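Local coordinates for protein methanosaeta concilii ACLY-B (Methanothrix soehngenii, PDB 6ZNW) that probably serves as a subunit of ATP-citrate lyase, which splits citrate to acetyl-CoA and oxaloacetate at the cost of ATP, and binds citryl-coenzyme A, at residues Ala81-Asn86 and Ile106-Val111; Asn12-Val17 and Arg37-Ile42. All coordinates share one frame; numbering follows the deposited sequence.

Interaction 1. Residues Ala81-Asn86 and Ile106-Val111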
loop_
_atom_site.group_PDB
_atom_site.type_symbol
_atom_site.label_atom_id
_atom_site.label_comp_id
_atom_site.label_asym_id
_atom_site.label_seq_id
_atom_site.Cartn_x
_atom_site.Cartn_y
_atom_site.Cartn_z
ATOM N N ALA B 81 37.084 18.564 -28.391
ATOM C CA ALA B 81 36.793 17.432 -29.258
ATOM C C ALA B 81 36.733 17.907 -30.705
ATOM O O ALA B 81 35.909 18.758 -31.045
ATOM C CB ALA B 81 35.482 16.780 -28.850
ATOM N N ASP B 82 37.649 17.395 -31.546
ATOM C CA ASP B 82 37.730 17.758 -32.961
ATOM C C ASP B 82 37.366 16.624 -33.925
ATOM O O ASP B 82 37.492 16.794 -35.128
ATOM C CB ASP B 82 39.111 18.339 -33.298
ATOM C CG ASP B 82 40.240 17.338 -33.464
ATOM O OD1 ASP B 82 40.214 16.291 -32.780
ATOM O OD2 ASP B 82 41.158 17.615 -34.266
ATOM N N VAL B 83 36.937 15.472 -33.412
ATOM C CA VAL B 83 36.553 14.328 -34.233
ATOM C C VAL B 83 35.115 13.944 -33.919
ATOM O O VAL B 83 34.704 14.009 -32.763
ATOM C CB VAL B 83 37.499 13.111 -33.980
ATOM C CG1 VAL B 83 37.009 11.857 -34.703
ATOM C CG2 VAL B 83 38.941 13.433 -34.380
ATOM N N MET B 84 34.348 13.553 -34.937
ATOM C CA MET B 84 33.011 13.029 -34.719
ATOM C C MET B 84 32.869 11.698 -35.421
ATOM O O MET B 84 33.040 11.609 -36.635
ATOM C CB MET B 84 31.875 13.977 -35.121
ATOM C CG MET B 84 30.512 13.418 -34.753
ATOM S SD MET B 84 29.120 14.526 -35.066
ATOM C CE MET B 84 28.600 13.958 -36.721
ATOM N N VAL B 85 32.574 10.649 -34.642
ATOM C CA VAL B 85 32.338 9.316 -35.169
ATOM C C VAL B 85 30.832 9.255 -35.388
ATOM O O VAL B 85 30.070 9.235 -34.429
ATOM C CB VAL B 85 32.864 8.224 -34.215
ATOM C CG1 VAL B 85 32.645 6.842 -34.814
ATOM C CG2 VAL B 85 34.344 8.446 -33.902
ATOM N N ASN B 86 30.408 9.340 -36.649
ATOM C CA ASN B 86 29.008 9.436 -37.037
ATOM C C ASN B 86 28.355 8.092 -37.368
ATOM O O ASN B 86 28.597 7.510 -38.427
ATOM C CB ASN B 86 28.879 10.424 -38.213
ATOM C CG ASN B 86 27.484 10.886 -38.521
ATOM O OD1 ASN B 86 26.518 10.462 -37.903
ATOM N ND2 ASN B 86 27.350 11.774 -39.486
ATOM N N ILE B 106 35.145 21.137 -34.899
ATOM C CA ILE B 106 35.260 19.782 -35.463
ATOM C C ILE B 106 36.066 19.813 -36.770
ATOM O O ILE B 106 35.773 20.611 -37.652
ATOM C CB ILE B 106 33.892 19.072 -35.613
ATOM C CG1 ILE B 106 33.247 18.807 -34.240
ATOM C CG2 ILE B 106 33.996 17.785 -36.465
ATOM C CD1 ILE B 106 33.828 17.676 -33.443
ATOM N N ARG B 107 37.095 18.962 -36.875
ATOM C CA ARG B 107 38.011 18.877 -38.012
ATOM C C ARG B 107 37.847 17.575 -38.824
ATOM O O ARG B 107 38.008 17.590 -40.046
ATOM C CB ARG B 107 39.451 19.027 -37.491
ATOM C CG ARG B 107 40.551 18.928 -38.537
ATOM C CD ARG B 107 41.905 19.177 -37.891
ATOM N NE ARG B 107 42.894 18.148 -38.225
ATOM C CZ ARG B 107 43.293 17.191 -37.390
ATOM N NH1 ARG B 107 42.797 17.124 -36.161
ATOM N NH2 ARG B 107 44.187 16.294 -37.776
ATOM N N ILE B 108 37.532 16.454 -38.154
ATOM C CA ILE B 108 37.366 15.156 -38.815
ATOM C C ILE B 108 35.991 14.546 -38.531
ATOM O O ILE B 108 35.530 14.556 -37.392
ATOM C CB ILE B 108 38.506 14.174 -38.386
ATOM C CG1 ILE B 108 39.896 14.752 -38.688
ATOM C CG2 ILE B 108 38.346 12.773 -39.007
ATOM C CD1 ILE B 108 40.853 14.524 -37.629
ATOM N N VAL B 109 35.340 14.006 -39.570
ATOM C CA VAL B 109 34.076 13.300 -39.418
ATOM C C VAL B 109 34.213 11.939 -40.112
ATOM O O VAL B 109 34.620 11.870 -41.274
ATOM C CB VAL B 109 32.826 14.065 -39.927
ATOM C CG1 VAL B 109 31.554 13.302 -39.575
ATOM C CG2 VAL B 109 32.766 15.482 -39.369
ATOM N N ALA B 110 33.916 10.858 -39.385
ATOM C CA ALA B 110 33.942 9.521 -39.948
ATOM C C ALA B 110 32.486 9.110 -40.159
ATOM O O ALA B 110 31.712 9.110 -39.212
ATOM C CB ALA B 110 34.636 8.561 -39.002
ATOM N N VAL B 111 32.097 8.844 -41.414
ATOM C CA VAL B 111 30.734 8.470 -41.785
ATOM C C VAL B 111 30.655 6.966 -41.990
ATOM O O VAL B 111 31.248 6.444 -42.934
ATOM C CB VAL B 111 30.252 9.232 -43.034
ATOM C CG1 VAL B 111 28.772 8.951 -43.300
ATOM C CG2 VAL B 111 30.509 10.728 -42.896
#
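D82 OD2 meets R107 NH1 at 2.6 Å in a salt bridge whose hydrogen bond is weak, the N-H...O angle being only 123°. The two side chains run alongside each other; the carboxylate oxygen sits at the guanidinium edge, with the planes 28° apart. R107 NH2 has a second partner, L8 O, while I108 CD1 lies over one guanidinium face, toward its rim. The backbone of D82 is held too: its O accepts from R107 N at 2.8 Å and from I108 N at 3.0 Å, two bonds on one carbonyl. From there the parallel ladder continues, M84 N to I108 O, A110 N to M84 O (3.0 Å) and N86 N to A110 O. On one face V83 CG2 packs on I108 CD1 (3.9 Å); on the other the bent M84 chain brings CE to V109 CG1. N86 ND2 bonds to the hydroxyls of T96 and T97 of helix 93-102, and OD1 to A88 N. With CG1 anti to its carbonyl carbon (chi1 -65°), I106 brings CD1 to 3.4 Å from A81 O. An alanine in place of I106, lacking CD1 and CG2, would probably open a gap beside the A81-D82 backbone. The backbone ladder thus runs the length of this beta-alpha-beta strand pair, with apolar side chains on both faces and the partly exposed ion pair at the N-terminal ends.

Interaction 2. Residues Asn12-Val17 and Arg37-Ile42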
loop_
_atom_site.group_PDB
_atom_site.type_symbol
_atom_site.label_atom_id
_atom_site.label_comp_id
_atom_site.label_asym_id
_atom_site.label_seq_id
_atom_site.Cartn_x
_atom_site.Cartn_y
_atom_site.Cartn_z
ATOM N N ASN B 12 46.173 12.614 -27.846
ATOM C CA ASN B 12 45.419 13.715 -27.243
ATOM C C ASN B 12 44.068 13.981 -27.955
ATOM O O ASN B 12 43.349 14.900 -27.564
ATOM C CB ASN B 12 46.268 14.985 -27.230
ATOM C CG ASN B 12 47.498 14.844 -26.378
ATOM O OD1 ASN B 12 47.415 14.637 -25.166
ATOM N ND2 ASN B 12 48.667 14.936 -26.994
ATOM N N THR B 13 43.737 13.198 -28.997
ATOM C CA THR B 13 42.504 13.333 -29.759
ATOM C C THR B 13 41.280 13.057 -28.898
ATOM O O THR B 13 41.214 12.034 -28.222
ATOM C CB THR B 13 42.558 12.398 -30.976
ATOM O OG1 THR B 13 43.550 12.888 -31.877
ATOM C CG2 THR B 13 41.220 12.279 -31.692
ATOM N N LYS B 14 40.321 13.988 -28.912
ATOM C CA LYS B 14 39.051 13.859 -28.203
ATOM C C LYS B 14 37.931 13.804 -29.247
ATOM O O LYS B 14 38.015 14.467 -30.288
ATOM C CB LYS B 14 38.857 14.994 -27.193
ATOM C CG LYS B 14 39.746 14.849 -25.965
ATOM C CD LYS B 14 39.193 13.821 -24.994
ATOM C CE LYS B 14 39.988 13.831 -23.711
ATOM N NZ LYS B 14 41.205 12.977 -23.803
ATOM N N ALA B 15 36.919 12.964 -29.006
ATOM C CA ALA B 15 35.889 12.723 -30.000
ATOM C C ALA B 15 34.478 12.676 -29.455
ATOM O O ALA B 15 34.277 12.420 -28.283
ATOM C CB ALA B 15 36.204 11.414 -30.735
ATOM N N PHE B 16 33.496 12.919 -30.321
ATOM C CA PHE B 16 32.092 12.744 -30.008
ATOM C C PHE B 16 31.653 11.509 -30.775
ATOM O O PHE B 16 32.133 11.260 -31.884
ATOM C CB PHE B 16 31.256 13.911 -30.515
ATOM C CG PHE B 16 31.575 15.251 -29.917
ATOM C CD1 PHE B 16 31.527 15.445 -28.548
ATOM C CD2 PHE B 16 31.826 16.342 -30.725
ATOM C CE1 PHE B 16 31.784 16.697 -27.998
ATOM C CE2 PHE B 16 32.071 17.592 -30.172
ATOM C CZ PHE B 16 32.047 17.760 -28.811
ATOM N N VAL B 17 30.744 10.738 -30.197
ATOM C CA VAL B 17 30.167 9.599 -30.890
ATOM C C VAL B 17 28.726 10.015 -31.160
ATOM O O VAL B 17 27.980 10.258 -30.218
ATOM C CB VAL B 17 30.259 8.278 -30.088
ATOM C CG1 VAL B 17 29.463 7.174 -30.772
ATOM C CG2 VAL B 17 31.708 7.849 -29.901
ATOM N N ARG B 37 46.155 5.465 -22.218
ATOM C CA ARG B 37 45.729 6.865 -22.277
ATOM C C ARG B 37 45.355 7.342 -20.860
ATOM O O ARG B 37 44.925 6.533 -20.031
ATOM C CB ARG B 37 44.553 7.052 -23.243
ATOM C CG ARG B 37 44.979 7.020 -24.714
ATOM C CD ARG B 37 43.865 7.371 -25.683
ATOM N NE ARG B 37 43.267 8.661 -25.349
ATOM C CZ ARG B 37 42.901 9.575 -26.239
ATOM N NH1 ARG B 37 43.094 9.365 -27.536
ATOM N NH2 ARG B 37 42.376 10.722 -25.838
ATOM N N SER B 38 45.563 8.629 -20.559
ATOM C CA SER B 38 45.231 9.148 -19.227
ATOM C C SER B 38 43.742 9.343 -19.053
ATOM O O SER B 38 43.208 9.123 -17.967
ATOM C CB SER B 38 45.947 10.463 -18.946
ATOM O OG SER B 38 45.740 10.771 -17.575
ATOM N N SER B 39 43.066 9.762 -20.124
ATOM C CA SER B 39 41.635 9.991 -20.106
ATOM C C SER B 39 40.999 9.391 -21.381
ATOM O O SER B 39 41.682 9.153 -22.390
ATOM C CB SER B 39 41.346 11.489 -19.982
ATOM O OG SER B 39 41.714 12.201 -21.153
ATOM N N PRO B 40 39.682 9.127 -21.344
ATOM C CA PRO B 40 39.020 8.545 -22.517
ATOM C C PRO B 40 39.104 9.420 -23.758
ATOM O O PRO B 40 39.161 10.636 -23.643
ATOM C CB PRO B 40 37.567 8.408 -22.053
ATOM C CG PRO B 40 37.635 8.367 -20.565
ATOM C CD PRO B 40 38.738 9.303 -20.220
ATOM N N SER B 41 39.093 8.797 -24.944
ATOM C CA SER B 41 39.100 9.497 -26.235
ATOM C C SER B 41 37.728 10.068 -26.602
ATOM O O SER B 41 37.620 10.657 -27.665
ATOM C CB SER B 41 39.557 8.570 -27.367
ATOM O OG SER B 41 38.658 7.501 -27.626
ATOM N N ILE B 42 36.684 9.840 -25.784
ATOM C CA ILE B 42 35.320 10.299 -26.013
ATOM C C ILE B 42 34.951 11.369 -24.998
ATOM O O ILE B 42 34.936 11.097 -23.797
ATOM C CB ILE B 42 34.311 9.116 -25.936
ATOM C CG1 ILE B 42 34.625 8.028 -26.976
ATOM C CG2 ILE B 42 32.856 9.605 -26.023
ATOM C CD1 ILE B 42 33.818 6.762 -26.787
#
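A15 and I42 form a single parallel bridge, their CA atoms 4.7 Å apart, where strand 15-18 meets the start of strand 42-46. This is the opening beta-alpha-beta crossover of a Rossmann-like domain, with helix 22-34 between the two strands, as in the CoA-binding domains of succinyl-CoA synthetase relatives. The bond from A15 N to S41 O is weak, though short at 2.8 Å, and I42 CA-H points to A15 O. Before the bridge side chains do most of the joining, largely by reaching backbone oxygens. R37 bends at chi3 (54°) and offers NH2 to T13 O at 3.0 Å; the oxygen lies in the guanidinium plane, but the nitrogen stands above the carbonyl plane. NH1 adds a weak bond to the same oxygen and has a full hydrogen bond to A148 O, and S41 CB lies 3.5 Å above one face of the group, offset toward its rim. K14 folds back at chi2 and again at chi4, which carries NZ across to S39 OG at 2.8 Å and to P40 O at 3.1 Å. Both bonds hold the ammonium beside the R37 guanidinium, a pairing of like charges that probably costs some energy and is eased by the oxygens around it. S41 OG turns to D32 of helix 22-34. Beyond the bridge the contact is apolar: V17, which also touches M28 of that helix, crosses I42 obliquely, its CG2 3.9 Å from I42 CD1.

From the N terminus, interaction 2 comes first: 12-17 leads through helix 22-34 to 37-42, which closes the loop. Strand 42-46, the hairpin strands 52-58 and 61-68, and helix 71-77 follow before interaction 1 opens at 81-86 and, after helix 93-102, closes at 106-111. The two loops stand in series, neither nested nor crossed. They meet inside one sheet, because strand 15-18 lies next to 83-86: F16 N and O pair with V83 O and V85 N, each at 2.9 Å, and the F16 ring reaches A81 and I106. Each contact joins one pair of neighbouring strands, and the F16 bonds join the pairs, giving the order 42-46, 15-18, 83-86, 108-111.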